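Local coordinates for protein methyltransferase (PDB 2B78) that is of unknown function but probably acts as an S-adenosylmethionine-dependent methyltransferase, possibly on RNA, at residues 272-276 with 312-317; 284-289 with 320-326; 215-221 with 236-242. All blocks are in the same frame, centred on the assembly; numbering follows the deposited sequence.

All three contacts belong to the Rossmann-like methyltransferase domain, and together they join neighbouring parts of its central sheet and one helical layer. Interaction 3 is the most buried: two parallel strands held by a backbone ladder, one face mainly aliphatic, the other carrying Asn-218 and Ser-240. Interaction 2 belongs to the same sheet, where strand 286-291 neighbours strand 215-219, but it lies nearer the surface and its ladder is broken by a turn. Interaction 1 has no direct hydrogen bond between its helices; aromatic rings, aliphatic groups and one water join them above the sheet. Its Val-272 and Phe-276 rest on Phe-220 and Leu-219 of interaction 3, while Tyr-275 reaches Tyr-286 of interaction 2.

Interaction 1: 272-276 with 312-317; sequences VFDYF and KLIRQG
Phe-273 and Phe-276 pack against Lys-312, Leu-313 and Gln-316 in a helix-helix contact between two nearly parallel helices lying side by side on one face of the methyltransferase sheet. The short axes run 21° apart and approach to 10.7 Å, a gap bridged by the aromatic rings. Phe-276 lies deeper. Gln-316 CB sits over the centre of one ring face in a CH-pi contact, 3.6 Å from the ring centroid. At the end of the ring remote from CB, CE1 and CZ meet the backbone of Gly-317 and the carbonyl oxygen of Leu-313. The extended glutamine carries its amide on past the ring to the Phe-276 stem, with OE1 3.1 Å from Phe-276 CB. The amide also serves the other ring: Gln-316 NE2 comes to the edge of Phe-273, 3.7 Å from CD1, with amide and ring planes 52° apart. Its oxygen is well supplied with donors. Water 1 donates to Gln-316 OE1 at 2.7 Å and to Phe-273 O at 2.9 Å, linking the helices on their outer side, and Arg-280 NH1 adds a further hydrogen bond to OE1. Lys-312 is bent about its CG-CD bond (chi3 62°), which brings its amino end back towards the Phe-273 ring; NZ lies 4.6 Å from the ring centroid in an off-centre cation-pi contact. Leu-313 CD2 closes the inner side, 3.8 Å from Phe-273 CZ, and also touches Phe-276 CE2. Val-272 has been seen to bind S-adenosyl-L-homocysteine in a structure of this protein, though none is bound to this chain; the start of helix 272-281 therefore borders the cofactor site. Beneath the pair, Val-272 and Phe-276 rest on Leu-219 of strand 215-219, while Leu-313 lies on Ile-291 of strand 286-291.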
loop_
_atom_site.group_PDB
_atom_site.type_symbol
_atom_site.label_atom_id
_atom_site.label_comp_id
_atom_site.label_asym_id
_atom_site.label_seq_id
_atom_site.Cartn_x
_atom_site.Cartn_y
_atom_site.Cartn_z
ATOM N N VAL A 272 8.007 8.449 17.961
ATOM C CA VAL A 272 6.604 8.485 18.377
ATOM C C VAL A 272 6.394 8.208 19.863
ATOM O O VAL A 272 5.521 8.806 20.487
ATOM C CB VAL A 272 5.748 7.520 17.515
ATOM C CG1 VAL A 272 4.362 7.345 18.129
ATOM C CG2 VAL A 272 5.597 8.103 16.100
ATOM N N PHE A 273 7.181 7.309 20.442
ATOM C CA PHE A 273 7.018 7.052 21.869
ATOM C C PHE A 273 7.544 8.239 22.657
ATOM O O PHE A 273 7.010 8.574 23.718
ATOM C CB PHE A 273 7.731 5.766 22.280
ATOM C CG PHE A 273 7.003 4.526 21.856
ATOM C CD1 PHE A 273 5.779 4.190 22.442
ATOM C CD2 PHE A 273 7.505 3.720 20.842
ATOM C CE1 PHE A 273 5.066 3.060 22.016
ATOM C CE2 PHE A 273 6.797 2.587 20.410
ATOM C CZ PHE A 273 5.578 2.261 20.997
ATOM N N ASP A 274 8.586 8.891 22.145
ATOM C CA ASP A 274 9.112 10.064 22.836
ATOM C C ASP A 274 8.064 11.170 22.758
ATOM O O ASP A 274 7.956 12.003 23.671
ATOM C CB ASP A 274 10.428 10.552 22.211
ATOM C CG ASP A 274 11.619 9.676 22.582
ATOM O OD1 ASP A 274 11.571 8.983 23.623
ATOM O OD2 ASP A 274 12.618 9.687 21.835
ATOM N N TYR A 275 7.288 11.189 21.675
ATOM C CA TYR A 275 6.261 12.214 21.562
ATOM C C TYR A 275 5.110 11.939 22.528
ATOM O O TYR A 275 4.499 12.872 23.047
ATOM C CB TYR A 275 5.703 12.319 20.137
ATOM C CG TYR A 275 4.845 13.553 19.984
ATOM C CD1 TYR A 275 5.430 14.813 19.846
ATOM C CD2 TYR A 275 3.455 13.482 20.083
ATOM C CE1 TYR A 275 4.654 15.977 19.819
ATOM C CE2 TYR A 275 2.665 14.642 20.054
ATOM C CZ TYR A 275 3.275 15.886 19.924
ATOM O OH TYR A 275 2.517 17.036 19.909
ATOM N N PHE A 276 4.806 10.662 22.766
ATOM C CA PHE A 276 3.732 10.324 23.690
ATOM C C PHE A 276 4.089 10.884 25.056
ATOM O O PHE A 276 3.258 11.504 25.723
ATOM C CB PHE A 276 3.539 8.803 23.783
ATOM C CG PHE A 276 2.674 8.223 22.688
ATOM C CD1 PHE A 276 1.460 8.817 22.353
ATOM C CD2 PHE A 276 3.052 7.051 22.034
ATOM C CE1 PHE A 276 0.633 8.253 21.380
ATOM C CE2 PHE A 276 2.233 6.477 21.063
ATOM C CZ PHE A 276 1.020 7.079 20.734
ATOM N N LYS A 312 0.403 -0.795 22.055
ATOM C CA LYS A 312 1.039 0.283 22.804
ATOM C C LYS A 312 0.702 1.645 22.209
ATOM O O LYS A 312 0.576 2.636 22.936
ATOM C CB LYS A 312 2.552 0.088 22.808
ATOM C CG LYS A 312 3.005 -1.139 23.582
ATOM C CD LYS A 312 4.514 -1.302 23.487
ATOM C CE LYS A 312 5.228 -0.115 24.103
ATOM N NZ LYS A 312 6.698 -0.341 24.153
ATOM N N LEU A 313 0.562 1.701 20.884
ATOM C CA LEU A 313 0.234 2.960 20.221
ATOM C C LEU A 313 -1.184 3.370 20.606
ATOM O O LEU A 313 -1.459 4.539 20.866
ATOM C CB LEU A 313 0.332 2.807 18.701
ATOM C CG LEU A 313 1.688 2.328 18.191
ATOM C CD1 LEU A 313 1.628 2.169 16.670
ATOM C CD2 LEU A 313 2.780 3.313 18.597
ATOM N N ILE A 314 -2.083 2.393 20.642
ATOM C CA ILE A 314 -3.467 2.642 21.010
ATOM C C ILE A 314 -3.582 3.058 22.474
ATOM O O ILE A 314 -4.281 4.021 22.800
ATOM C CB ILE A 314 -4.325 1.377 20.778
ATOM C CG1 ILE A 314 -4.431 1.089 19.275
ATOM C CG2 ILE A 314 -5.711 1.562 21.386
ATOM C CD1 ILE A 314 -5.262 2.117 18.499
ATOM N N ARG A 315 -2.884 2.340 23.351
ATOM C CA ARG A 315 -2.914 2.624 24.785
ATOM C C ARG A 315 -2.423 4.029 25.085
ATOM O O ARG A 315 -3.103 4.808 25.759
ATOM C CB ARG A 315 -2.057 1.613 25.554
ATOM C CG ARG A 315 -2.077 1.798 27.087
ATOM C CD ARG A 315 -1.283 0.715 27.820
ATOM N NE ARG A 315 -1.815 -0.624 27.571
ATOM C CZ ARG A 315 -1.317 -1.483 26.687
ATOM N NH1 ARG A 315 -0.254 -1.157 25.950
ATOM N NH2 ARG A 315 -1.891 -2.668 26.528
ATOM N N GLN A 316 -1.237 4.354 24.590
ATOM C CA GLN A 316 -0.675 5.668 24.833
ATOM C C GLN A 316 -1.420 6.780 24.098
ATOM O O GLN A 316 -1.513 7.903 24.594
ATOM C CB GLN A 316 0.815 5.645 24.498
ATOM C CG GLN A 316 1.584 4.752 25.479
ATOM C CD GLN A 316 3.088 4.895 25.370
ATOM O OE1 GLN A 316 3.605 6.001 25.193
ATOM N NE2 GLN A 316 3.802 3.778 25.495
ATOM N N GLY A 317 -1.972 6.464 22.932
ATOM C CA GLY A 317 -2.736 7.457 22.199
ATOM C C GLY A 317 -3.982 7.841 22.980
ATOM O O GLY A 317 -4.362 9.014 23.042
HETATM O O HOH W 1 5.873 7.172 25.947
#

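Interaction 2: 284-289 with 320-326; sequences LTYDII and ILSENGL
The ring of Tyr-286 offers an edge to 320-326: Ile-320 O lies near the ring plane, 4.2 Å from CD2. The ring packs on Leu-217 and Thr-215 of the adjoining strand, and its hydroxyl is hydrogen-bonded to Tyr-275 OH. The second flat group, the Asp-287 carboxylate, turns one oxygen to each neighbour: OD1 lies 3.0 Å from Ser-322 OG, while OD2 accepts a hydrogen bond from Thr-215 N. Two backbone bonds flank Tyr-286. Its N donates to Ile-320 O at 2.9 Å, and its O receives Ser-322 N at 2.7 Å in a nearly straight bond (175° at the hydrogen), although the donor stands 42° out of the carbonyl plane. This is a parallel pairing inside a beta-alpha-beta crossover, strand 286-291 leading through helix 306-319 to strand 325-331, as in the Rossmann-like sheet of class I methyltransferases. The pairing is interrupted. Asp-287 takes a helical backbone conformation and bends its strand, while opposite it the chain makes a type II turn from Ser-322 to Gly-325 before pairing resumes. Asp-287 O then accepts Leu-326 N at 2.8 Å and also a hydrogen bond from water 2, and Ile-289 N donates to Leu-326 O at 3.0 Å. Apolar side chains pack beside the backbone bonds. Leu-321 swings CG opposite its backbone N (chi1 -172°), bringing CD1 to 3.5 Å from Ile-289 CG1. Ile-320 CG1 meets the end of the same isoleucine, 3.9 Å from CD1, while CB and CG2 of Ile-320 lie against Leu-284 O and Ile-320 CD1 touches the ring of Phe-276 on helix 272-281.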
loop_
_atom_site.group_PDB
_atom_site.type_symbol
_atom_site.label_atom_id
_atom_site.label_comp_id
_atom_site.label_asym_id
_atom_site.label_seq_id
_atom_site.Cartn_x
_atom_site.Cartn_y
_atom_site.Cartn_z
ATOM N N LEU A 284 -0.791 17.776 26.342
ATOM C CA LEU A 284 -1.288 17.956 24.988
ATOM C C LEU A 284 -2.317 16.881 24.627
ATOM O O LEU A 284 -2.009 15.691 24.665
ATOM C CB LEU A 284 -0.125 17.907 23.998
ATOM C CG LEU A 284 1.021 18.886 24.234
ATOM C CD1 LEU A 284 2.110 18.668 23.182
ATOM C CD2 LEU A 284 0.486 20.310 24.193
ATOM N N THR A 285 -3.535 17.304 24.285
ATOM C CA THR A 285 -4.588 16.367 23.888
ATOM C C THR A 285 -5.147 16.734 22.525
ATOM O O THR A 285 -5.182 17.908 22.137
ATOM C CB THR A 285 -5.757 16.312 24.906
ATOM O OG1 THR A 285 -6.273 17.625 25.127
ATOM C CG2 THR A 285 -5.281 15.713 26.225
ATOM N N TYR A 286 -5.600 15.722 21.801
ATOM C CA TYR A 286 -6.127 15.916 20.462
ATOM C C TYR A 286 -7.485 15.234 20.293
ATOM O O TYR A 286 -7.749 14.203 20.919
ATOM C CB TYR A 286 -5.135 15.332 19.465
ATOM C CG TYR A 286 -3.778 15.992 19.489
ATOM C CD1 TYR A 286 -3.481 17.030 18.617
ATOM C CD2 TYR A 286 -2.788 15.577 20.389
ATOM C CE1 TYR A 286 -2.233 17.644 18.623
ATOM C CE2 TYR A 286 -1.532 16.190 20.407
ATOM C CZ TYR A 286 -1.266 17.220 19.521
ATOM O OH TYR A 286 -0.036 17.831 19.511
ATOM N N ASP A 287 -8.333 15.811 19.441
ATOM C CA ASP A 287 -9.665 15.270 19.172
ATOM C C ASP A 287 -9.617 14.013 18.320
ATOM O O ASP A 287 -10.460 13.118 18.451
ATOM C CB ASP A 287 -10.529 16.306 18.443
ATOM C CG ASP A 287 -10.751 17.556 19.262
ATOM O OD1 ASP A 287 -10.944 17.425 20.486
ATOM O OD2 ASP A 287 -10.744 18.663 18.682
ATOM N N ILE A 288 -8.630 13.963 17.433
ATOM C CA ILE A 288 -8.465 12.853 16.515
ATOM C C ILE A 288 -6.991 12.476 16.430
ATOM O O ILE A 288 -6.145 13.341 16.237
ATOM C CB ILE A 288 -8.957 13.262 15.106
ATOM C CG1 ILE A 288 -10.423 13.699 15.179
ATOM C CG2 ILE A 288 -8.780 12.109 14.121
ATOM C CD1 ILE A 288 -10.945 14.310 13.873
ATOM N N ILE A 289 -6.693 11.187 16.582
ATOM C CA ILE A 289 -5.320 10.701 16.497
ATOM C C ILE A 289 -5.235 9.656 15.394
ATOM O O ILE A 289 -5.966 8.663 15.397
ATOM C CB ILE A 289 -4.842 10.078 17.834
ATOM C CG1 ILE A 289 -4.834 11.149 18.933
ATOM C CG2 ILE A 289 -3.433 9.514 17.674
ATOM C CD1 ILE A 289 -4.452 10.615 20.298
ATOM N N ILE A 320 -3.764 10.674 25.505
ATOM C CA ILE A 320 -3.746 12.063 25.059
ATOM C C ILE A 320 -4.880 12.367 24.073
ATOM O O ILE A 320 -4.799 13.314 23.294
ATOM C CB ILE A 320 -2.384 12.441 24.416
ATOM C CG1 ILE A 320 -2.072 11.518 23.234
ATOM C CG2 ILE A 320 -1.273 12.355 25.466
ATOM C CD1 ILE A 320 -0.795 11.896 22.468
ATOM N N LEU A 321 -5.952 11.576 24.127
ATOM C CA LEU A 321 -7.105 11.774 23.245
ATOM C C LEU A 321 -8.235 12.489 23.982
ATOM O O LEU A 321 -8.603 12.103 25.094
ATOM C CB LEU A 321 -7.621 10.423 22.741
ATOM C CG LEU A 321 -8.701 10.456 21.665
ATOM C CD1 LEU A 321 -8.060 10.839 20.335
ATOM C CD2 LEU A 321 -9.356 9.078 21.559
ATOM N N SER A 322 -8.798 13.519 23.358
ATOM C CA SER A 322 -9.884 14.287 23.966
ATOM C C SER A 322 -11.110 13.437 24.257
ATOM O O SER A 322 -11.254 12.324 23.744
ATOM C CB SER A 322 -10.307 15.429 23.042
ATOM O OG SER A 322 -9.208 16.247 22.695
ATOM N N GLU A 323 -12.000 13.973 25.082
ATOM C CA GLU A 323 -13.241 13.284 25.404
ATOM C C GLU A 323 -14.011 13.204 24.082
ATOM O O GLU A 323 -13.965 14.134 23.282
ATOM C CB GLU A 323 -14.022 14.096 26.443
ATOM C CG GLU A 323 -15.318 13.464 26.900
ATOM C CD GLU A 323 -15.976 14.242 28.034
ATOM O OE1 GLU A 323 -17.161 13.973 28.326
ATOM O OE2 GLU A 323 -15.311 15.117 28.634
ATOM N N ASN A 324 -14.682 12.081 23.842
ATOM C CA ASN A 324 -15.449 11.883 22.611
ATOM C C ASN A 324 -14.579 11.955 21.355
ATOM O O ASN A 324 -15.070 12.264 20.266
ATOM C CB ASN A 324 -16.573 12.919 22.505
ATOM C CG ASN A 324 -17.628 12.744 23.576
ATOM O OD1 ASN A 324 -18.098 11.631 23.822
ATOM N ND2 ASN A 324 -18.015 13.841 24.213
ATOM N N GLY A 325 -13.294 11.656 21.507
ATOM C CA GLY A 325 -12.383 11.705 20.376
ATOM C C GLY A 325 -12.422 10.482 19.478
ATOM O O GLY A 325 -13.135 9.511 19.748
ATOM N N LEU A 326 -11.647 10.529 18.399
ATOM C CA LEU A 326 -11.587 9.420 17.451
ATOM C C LEU A 326 -10.162 8.966 17.198
ATOM O O LEU A 326 -9.219 9.756 17.272
ATOM C CB LEU A 326 -12.197 9.828 16.110
ATOM C CG LEU A 326 -13.665 10.235 16.131
ATOM C CD1 LEU A 326 -13.931 11.243 15.028
ATOM C CD2 LEU A 326 -14.534 8.988 16.000
HETATM O O HOH W 2 -13.147 13.953 17.900
#

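Interaction 3: 215-221 with 236-242; sequences TVLNLFS and MATTSVD
Leu-217 holds CG opposite its backbone N (chi1 173°), which carries CD1 across the strand boundary to 3.8 Å from Val-241 CG2 and against Thr-239 CG2. Leu-219, on the same face, has another rotamer, CG beside the backbone N (chi1 -57°), and lies alongside Val-241 with CD2 4.1 Å from CB. The two strands run in parallel register, Thr-215 beside Ala-237 through Leu-219 beside Val-241. The ladder runs from Val-216 N to Ala-237 O, through Thr-239 N to Val-216 O at 2.8 Å and Asn-218 N to Thr-239 O, to Val-241 N and Asn-218 O at 2.9 Å, this last bond almost straight (178°). Past the strand end the chain curls: Val-241 O accepts Ser-221 N at 3.1 Å and, weakly, Phe-220 N. Ser-221 OG packs on Asp-242 CB at 3.3 Å. Asp-242, seen to bind S-adenosyl-L-homocysteine in a structure of this protein but without ligand in this chain, ends the second strand, the usual place for the acidic cofactor-binding residue of this fold; its OD1 and OD2 are hydrogen-bonded to Tyr-222 N and Ala-244 N, which probably fix the carboxylate. Helix 225-232 completes the beta-alpha-beta unit, its Ser-227 hydrogen-bonded to Asn-218 and Ser-240. On the face of Leu-217, that leucine and Thr-239 meet Tyr-275 of helix 272-281, and strands 286-291 and 265-269 flank the pair.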
loop_
_atom_site.group_PDB
_atom_site.type_symbol
_atom_site.label_atom_id
_atom_site.label_comp_id
_atom_site.label_asym_id
_atom_site.label_seq_id
_atom_site.Cartn_x
_atom_site.Cartn_y
_atom_site.Cartn_z
ATOM N N THR A 215 -9.018 19.066 16.307
ATOM C CA THR A 215 -7.550 19.100 16.335
ATOM C C THR A 215 -7.090 17.682 15.996
ATOM O O THR A 215 -7.691 16.699 16.445
ATOM C CB THR A 215 -6.990 19.517 17.729
ATOM O OG1 THR A 215 -7.408 18.582 18.728
ATOM C CG2 THR A 215 -7.478 20.915 18.105
ATOM N N VAL A 216 -6.037 17.567 15.190
ATOM C CA VAL A 216 -5.566 16.255 14.777
ATOM C C VAL A 216 -4.097 15.989 15.033
ATOM O O VAL A 216 -3.262 16.868 14.845
ATOM C CB VAL A 216 -5.812 16.053 13.269
ATOM C CG1 VAL A 216 -5.320 14.688 12.827
ATOM C CG2 VAL A 216 -7.283 16.239 12.954
ATOM N N LEU A 217 -3.800 14.770 15.474
ATOM C CA LEU A 217 -2.428 14.332 15.689
ATOM C C LEU A 217 -2.203 13.171 14.722
ATOM O O LEU A 217 -2.904 12.157 14.760
ATOM C CB LEU A 217 -2.202 13.859 17.125
ATOM C CG LEU A 217 -0.822 13.237 17.363
ATOM C CD1 LEU A 217 0.262 14.303 17.277
ATOM C CD2 LEU A 217 -0.808 12.579 18.730
ATOM N N ASN A 218 -1.220 13.325 13.846
ATOM C CA ASN A 218 -0.915 12.308 12.852
ATOM C C ASN A 218 0.436 11.671 13.186
ATOM O O ASN A 218 1.478 12.281 12.991
ATOM C CB ASN A 218 -0.900 12.988 11.481
ATOM C CG ASN A 218 -0.655 12.027 10.342
ATOM O OD1 ASN A 218 -0.831 10.817 10.473
ATOM N ND2 ASN A 218 -0.265 12.574 9.197
ATOM N N LEU A 219 0.413 10.446 13.698
ATOM C CA LEU A 219 1.644 9.745 14.083
ATOM C C LEU A 219 2.227 8.920 12.931
ATOM O O LEU A 219 1.483 8.251 12.193
ATOM C CB LEU A 219 1.364 8.853 15.300
ATOM C CG LEU A 219 0.811 9.603 16.519
ATOM C CD1 LEU A 219 0.507 8.615 17.631
ATOM C CD2 LEU A 219 1.812 10.650 16.997
ATOM N N PHE A 220 3.550 8.962 12.785
ATOM C CA PHE A 220 4.240 8.253 11.694
ATOM C C PHE A 220 3.730 8.884 10.395
ATOM O O PHE A 220 3.437 8.198 9.411
ATOM C CB PHE A 220 3.903 6.754 11.704
ATOM C CG PHE A 220 4.342 6.036 12.952
ATOM C CD1 PHE A 220 5.681 5.711 13.152
ATOM C CD2 PHE A 220 3.415 5.697 13.937
ATOM C CE1 PHE A 220 6.100 5.059 14.327
ATOM C CE2 PHE A 220 3.816 5.046 15.114
ATOM C CZ PHE A 220 5.165 4.727 15.308
ATOM N N SER A 221 3.639 10.211 10.419
ATOM C CA SER A 221 3.133 11.036 9.318
ATOM C C SER A 221 3.753 10.847 7.931
ATOM O O SER A 221 3.077 11.049 6.917
ATOM C CB SER A 221 3.275 12.502 9.715
ATOM O OG SER A 221 4.643 12.776 9.956
ATOM N N MET A 236 -9.270 22.056 12.664
ATOM C CA MET A 236 -8.891 23.231 13.433
ATOM C C MET A 236 -7.375 23.380 13.471
ATOM O O MET A 236 -6.846 24.489 13.369
ATOM C CB MET A 236 -9.422 23.131 14.859
ATOM C CG MET A 236 -9.107 24.367 15.691
ATOM S SD MET A 236 -9.686 24.239 17.397
ATOM C CE MET A 236 -11.479 24.416 17.163
ATOM N N ALA A 237 -6.683 22.259 13.632
ATOM C CA ALA A 237 -5.228 22.272 13.700
ATOM C C ALA A 237 -4.698 20.856 13.505
ATOM O O ALA A 237 -5.422 19.892 13.695
ATOM C CB ALA A 237 -4.788 22.811 15.060
ATOM N N THR A 238 -3.437 20.718 13.116
ATOM C CA THR A 238 -2.884 19.379 12.973
ATOM C C THR A 238 -1.433 19.376 13.392
ATOM O O THR A 238 -0.702 20.358 13.201
ATOM C CB THR A 238 -2.958 18.841 11.523
ATOM O OG1 THR A 238 -1.952 19.477 10.722
ATOM C CG2 THR A 238 -4.323 19.107 10.924
ATOM N N THR A 239 -1.024 18.273 13.994
ATOM C CA THR A 239 0.348 18.091 14.422
ATOM C C THR A 239 0.777 16.794 13.768
ATOM O O THR A 239 0.160 15.758 13.986
ATOM C CB THR A 239 0.447 17.960 15.940
ATOM O OG1 THR A 239 -0.037 19.165 16.547
ATOM C CG2 THR A 239 1.896 17.711 16.355
ATOM N N SER A 240 1.834 16.855 12.962
ATOM C CA SER A 240 2.328 15.689 12.250
ATOM C C SER A 240 3.673 15.270 12.831
ATOM O O SER A 240 4.625 16.059 12.862
ATOM C CB SER A 240 2.469 16.030 10.768
ATOM O OG SER A 240 1.275 16.633 10.286
ATOM N N VAL A 241 3.751 14.025 13.286
ATOM C CA VAL A 241 4.976 13.534 13.904
ATOM C C VAL A 241 5.648 12.381 13.173
ATOM O O VAL A 241 5.028 11.339 12.928
ATOM C CB VAL A 241 4.700 13.084 15.353
ATOM C CG1 VAL A 241 6.027 12.765 16.061
ATOM C CG2 VAL A 241 3.920 14.154 16.093
ATOM N N ASP A 242 6.921 12.566 12.819
ATOM C CA ASP A 242 7.678 11.518 12.147
ATOM C C ASP A 242 9.106 11.519 12.672
ATOM O O ASP A 242 9.659 12.568 13.001
ATOM C CB ASP A 242 7.711 11.733 10.630
ATOM C CG ASP A 242 8.038 10.460 9.877
ATOM O OD1 ASP A 242 7.132 9.610 9.753
ATOM O OD2 ASP A 242 9.194 10.291 9.423
#